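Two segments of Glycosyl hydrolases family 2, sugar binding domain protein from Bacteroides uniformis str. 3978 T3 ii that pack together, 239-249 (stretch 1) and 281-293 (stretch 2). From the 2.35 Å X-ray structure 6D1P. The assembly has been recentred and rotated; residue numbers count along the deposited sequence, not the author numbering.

Stretch 1 (239-249) KEFSLRVFSPE
Stretch 2, residues 281-293: PALYTCVAELIDN

The two stretches form neighbouring antiparallel strands, 240-246 and a second that runs through to Asp292, with N-to-C directions 165° apart and axes approaching to 4.7 Å. Within the strands the backbone is extended, phi mostly between -100° and -160° and psi mostly between 115° and 165°. The register pairs Ser242 with Glu289, Leu243 with Ala288, Arg244 with Val287, Val245 with Cys286 and Phe246 with Thr285.

Ser242, Arg244 and Phe246 occupy hydrogen-bonded positions, each both giving and receiving a backbone bond. Ser242 N reaches Glu289 O at 3.0 Å and Glu289 N returns to Ser242 O at 3.1 Å; Arg244 N lies 2.9 Å from Val287 O, and Val287 N 2.8 Å from Arg244 O; Phe246 N is 2.8 Å from Thr285 O, and Thr285 N 3.0 Å from Phe246 O. At the intervening non-hydrogen-bonded pairs the alpha carbons draw closer, 4.5 Å for Val245 CA and Cys286 CA, and CA-H...O contacts supplement the ladder, as between Val245 CA and Thr285 O at 3.3 Å. Beyond Ser242 the direct pairing gives way to a water, which donates to Glu240 O at 2.7 Å and accepts from Ile291 N at 3.0 Å.

One face of this ladder carries Leu243, Val245, Cys286 and Ala288, all buried. Leu243 (chi1 t, chi2 p) brings its end towards the partner strand, placing CD1 in apolar contact 3.9 Å from Ala288 CB and 4.2 Å from Cys286 SG. Val245 and Cys286 both adopt t, with Val245 CG2 4.4 Å from Cys286 CB.

The other face, bearing Ser242 (chi1 t), Arg244, Phe246, Thr285 (chi1 m), Val287 and Glu289, is partly exposed and mixes charge with apolar contact. Phe246 takes chi1 m with chi2 -89°, which carries its ring diagonally past Thr285 to Val287 (chi1 t), whose CG2 meets the ring edge 3.5 Å from Phe246 CE2. Arg244, m then t with chi3 at -123° and chi4 at -86°, reaches diagonally towards Glu289; Arg244 NH2 and Glu289 OE1 form a long salt bridge of 3.7 Å, the carboxylate oxygen near the guanidinium plane. Glu289 has an off-well chi1 of -141°, with chi2 t and chi3 -60°.

At one end, Phe241 (chi1 p, chi2 86°) points its beta carbon toward stretch 2 while its ring leads away; Phe241 CB packs 3.7 Å from CD1 of Leu290 (t, p). Exposed Lys239, t and p with chi3 at 114° and chi4 t, extends its ammonium to Asp292 (chi1 t). Lys239 NZ makes a very short salt-bridging hydrogen bond of 2.5 Å to Asp292 OD1 and another of 2.9 Å to Ile291 O.

At the opposite end, Pro248, with a C-gamma endo ring and phi/psi of -63°/2°, covers Tyr284 (chi1 m, chi2 69°). Pro248 CD sits 3.5 Å from the Tyr284 ring centroid, 4° off its normal, a CH-pi contact, while Pro248 CG reaches Ala282 CB at 4.2 Å.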

# COMPACT_ATOMS: atom_id res chain seq x y z
N LYS A 239 -14.82 19.72 -52.56
CA LYS A 239 -14.97 18.52 -51.74
C LYS A 239 -16.32 18.51 -51.01
O LYS A 239 -16.84 19.57 -50.63
CB LYS A 239 -13.83 18.42 -50.72
CG LYS A 239 -13.97 17.29 -49.69
CD LYS A 239 -13.48 15.93 -50.23
CE LYS A 239 -12.24 15.45 -49.47
NZ LYS A 239 -11.55 14.30 -50.13
N GLU A 240 -16.89 17.32 -50.82
CA GLU A 240 -18.16 17.18 -50.12
C GLU A 240 -18.14 15.90 -49.27
O GLU A 240 -17.12 15.21 -49.18
CB GLU A 240 -19.33 17.18 -51.12
CG GLU A 240 -19.03 16.47 -52.42
CD GLU A 240 -20.28 16.20 -53.24
OE1 GLU A 240 -21.28 16.93 -53.06
OE2 GLU A 240 -20.25 15.24 -54.05
N PHE A 241 -19.28 15.61 -48.65
CA PHE A 241 -19.44 14.53 -47.69
C PHE A 241 -20.92 14.18 -47.60
O PHE A 241 -21.78 14.99 -47.93
CB PHE A 241 -18.90 14.91 -46.29
CG PHE A 241 -19.86 15.74 -45.46
CD1 PHE A 241 -20.84 15.13 -44.68
CD2 PHE A 241 -19.77 17.12 -45.44
CE1 PHE A 241 -21.72 15.88 -43.91
CE2 PHE A 241 -20.64 17.88 -44.67
CZ PHE A 241 -21.62 17.26 -43.91
N SER A 242 -21.20 12.97 -47.11
CA SER A 242 -22.55 12.44 -47.13
C SER A 242 -23.15 12.31 -45.74
O SER A 242 -22.44 12.26 -44.73
CB SER A 242 -22.59 11.07 -47.82
OG SER A 242 -23.93 10.61 -47.86
N LEU A 243 -24.48 12.19 -45.71
CA LEU A 243 -25.25 12.18 -44.47
C LEU A 243 -26.55 11.44 -44.73
O LEU A 243 -27.37 11.91 -45.52
CB LEU A 243 -25.52 13.61 -44.01
CG LEU A 243 -25.86 13.82 -42.55
CD1 LEU A 243 -24.59 13.71 -41.75
CD2 LEU A 243 -26.50 15.17 -42.35
N ARG A 244 -26.76 10.29 -44.07
CA ARG A 244 -27.97 9.50 -44.26
C ARG A 244 -28.61 9.18 -42.92
O ARG A 244 -27.92 8.89 -41.94
CB ARG A 244 -27.67 8.20 -45.00
CG ARG A 244 -27.12 8.39 -46.40
CD ARG A 244 -26.92 7.05 -47.09
NE ARG A 244 -25.53 6.88 -47.54
CZ ARG A 244 -25.07 7.32 -48.70
NH1 ARG A 244 -25.88 7.95 -49.55
NH2 ARG A 244 -23.79 7.14 -49.03
N VAL A 245 -29.94 9.20 -42.88
CA VAL A 245 -30.71 8.92 -41.68
C VAL A 245 -31.56 7.68 -41.92
O VAL A 245 -32.42 7.68 -42.81
CB VAL A 245 -31.60 10.10 -41.26
CG1 VAL A 245 -32.52 9.68 -40.15
CG2 VAL A 245 -30.74 11.26 -40.82
N PHE A 246 -31.35 6.64 -41.11
CA PHE A 246 -32.05 5.37 -41.25
C PHE A 246 -33.08 5.18 -40.15
O PHE A 246 -32.85 5.54 -39.00
CB PHE A 246 -31.06 4.21 -41.22
CG PHE A 246 -30.03 4.26 -42.30
CD1 PHE A 246 -30.28 3.68 -43.54
CD2 PHE A 246 -28.82 4.90 -42.10
CE1 PHE A 246 -29.33 3.73 -44.55
CE2 PHE A 246 -27.87 4.96 -43.10
CZ PHE A 246 -28.12 4.37 -44.32
N SER A 247 -34.22 4.58 -40.51
CA SER A 247 -35.30 4.31 -39.57
C SER A 247 -34.88 3.24 -38.58
O SER A 247 -33.85 2.58 -38.75
CB SER A 247 -36.55 3.86 -40.33
OG SER A 247 -36.42 2.51 -40.73
N PRO A 248 -35.66 3.04 -37.50
CA PRO A 248 -35.38 1.92 -36.59
C PRO A 248 -35.50 0.55 -37.25
O PRO A 248 -35.32 -0.48 -36.59
CB PRO A 248 -36.42 2.09 -35.47
CG PRO A 248 -37.31 3.22 -35.89
CD PRO A 248 -36.58 4.02 -36.90
N GLU A 249 -35.79 0.53 -38.55
CA GLU A 249 -35.85 -0.70 -39.33
C GLU A 249 -34.72 -0.82 -40.34
O GLU A 249 -34.62 -1.85 -41.02
CB GLU A 249 -37.19 -0.78 -40.07
CG GLU A 249 -38.29 -0.10 -39.34
CD GLU A 249 -38.81 -0.96 -38.23
OE1 GLU A 249 -38.28 -2.08 -38.07
OE2 GLU A 249 -39.76 -0.52 -37.54
N PRO A 281 -38.25 1.38 -27.05
CA PRO A 281 -37.05 2.21 -27.31
C PRO A 281 -36.65 2.23 -28.78
O PRO A 281 -35.54 1.85 -29.17
CB PRO A 281 -35.99 1.56 -26.41
CG PRO A 281 -36.40 0.12 -26.34
CD PRO A 281 -37.92 0.12 -26.37
N ALA A 282 -37.55 2.72 -29.62
CA ALA A 282 -37.24 2.88 -31.04
C ALA A 282 -36.11 3.89 -31.22
O ALA A 282 -36.22 5.04 -30.80
CB ALA A 282 -38.48 3.32 -31.81
N LEU A 283 -35.04 3.45 -31.87
CA LEU A 283 -33.88 4.28 -32.12
C LEU A 283 -33.70 4.47 -33.61
O LEU A 283 -33.74 3.50 -34.38
CB LEU A 283 -32.62 3.64 -31.53
CG LEU A 283 -32.46 3.63 -30.01
CD1 LEU A 283 -31.26 2.75 -29.60
CD2 LEU A 283 -32.28 5.05 -29.53
N TYR A 284 -33.51 5.72 -34.02
CA TYR A 284 -33.09 6.06 -35.37
C TYR A 284 -31.57 6.08 -35.44
O TYR A 284 -30.88 6.12 -34.41
CB TYR A 284 -33.64 7.42 -35.79
CG TYR A 284 -35.11 7.44 -36.15
CD1 TYR A 284 -36.08 7.25 -35.18
CD2 TYR A 284 -35.52 7.66 -37.46
CE1 TYR A 284 -37.41 7.28 -35.49
CE2 TYR A 284 -36.87 7.69 -37.79
CZ TYR A 284 -37.81 7.49 -36.80
OH TYR A 284 -39.16 7.51 -37.10
N THR A 285 -31.05 6.08 -36.66
CA THR A 285 -29.62 6.10 -36.89
C THR A 285 -29.26 7.21 -37.86
O THR A 285 -30.00 7.47 -38.81
CB THR A 285 -29.11 4.75 -37.42
OG1 THR A 285 -28.90 3.86 -36.31
CG2 THR A 285 -27.80 4.90 -38.17
N CYS A 286 -28.14 7.88 -37.60
CA CYS A 286 -27.57 8.85 -38.51
C CYS A 286 -26.15 8.42 -38.85
O CYS A 286 -25.34 8.17 -37.95
CB CYS A 286 -27.58 10.24 -37.88
SG CYS A 286 -26.67 11.49 -38.82
N VAL A 287 -25.86 8.30 -40.14
CA VAL A 287 -24.54 7.88 -40.61
C VAL A 287 -23.93 9.03 -41.38
O VAL A 287 -24.49 9.48 -42.39
CB VAL A 287 -24.61 6.61 -41.48
CG1 VAL A 287 -23.22 6.19 -41.89
CG2 VAL A 287 -25.32 5.48 -40.76
N ALA A 288 -22.79 9.52 -40.90
CA ALA A 288 -21.99 10.49 -41.62
C ALA A 288 -20.82 9.77 -42.26
O ALA A 288 -20.30 8.77 -41.74
CB ALA A 288 -21.48 11.59 -40.69
N GLU A 289 -20.38 10.29 -43.40
CA GLU A 289 -19.44 9.55 -44.22
C GLU A 289 -18.58 10.53 -44.99
O GLU A 289 -19.11 11.42 -45.66
CB GLU A 289 -20.19 8.62 -45.17
CG GLU A 289 -19.53 7.29 -45.35
CD GLU A 289 -20.12 6.53 -46.51
OE1 GLU A 289 -21.34 6.26 -46.47
OE2 GLU A 289 -19.37 6.23 -47.46
N LEU A 290 -17.28 10.37 -44.88
CA LEU A 290 -16.34 11.25 -45.56
C LEU A 290 -15.27 10.40 -46.21
O LEU A 290 -14.82 9.40 -45.64
CB LEU A 290 -15.72 12.25 -44.58
CG LEU A 290 -14.66 13.17 -45.18
CD1 LEU A 290 -15.31 14.11 -46.19
CD2 LEU A 290 -13.94 13.95 -44.10
N ILE A 291 -14.86 10.79 -47.42
CA ILE A 291 -13.90 10.04 -48.21
C ILE A 291 -12.71 10.92 -48.54
O ILE A 291 -12.87 12.10 -48.87
CB ILE A 291 -14.55 9.50 -49.50
CG1 ILE A 291 -15.81 8.70 -49.17
CG2 ILE A 291 -13.56 8.64 -50.28
CD1 ILE A 291 -16.78 8.58 -50.31
N ASP A 292 -11.51 10.35 -48.41
CA ASP A 292 -10.31 10.94 -48.98
C ASP A 292 -9.33 9.82 -49.26
O ASP A 292 -9.27 8.84 -48.52
CB ASP A 292 -9.69 11.99 -48.05
CG ASP A 292 -8.79 12.96 -48.79
OD1 ASP A 292 -9.22 13.45 -49.86
OD2 ASP A 292 -7.67 13.23 -48.31
N ASN A 293 -8.58 9.97 -50.36
CA ASN A 293 -7.56 9.01 -50.77
C ASN A 293 -8.11 7.58 -50.84
O ASN A 293 -7.40 6.61 -50.61
CB ASN A 293 -6.34 9.07 -49.85
CG ASN A 293 -5.54 10.37 -50.02
OD1 ASN A 293 -6.02 11.35 -50.59
ND2 ASN A 293 -4.31 10.38 -49.50
O HOH W 1 -16.52 12.55 -49.27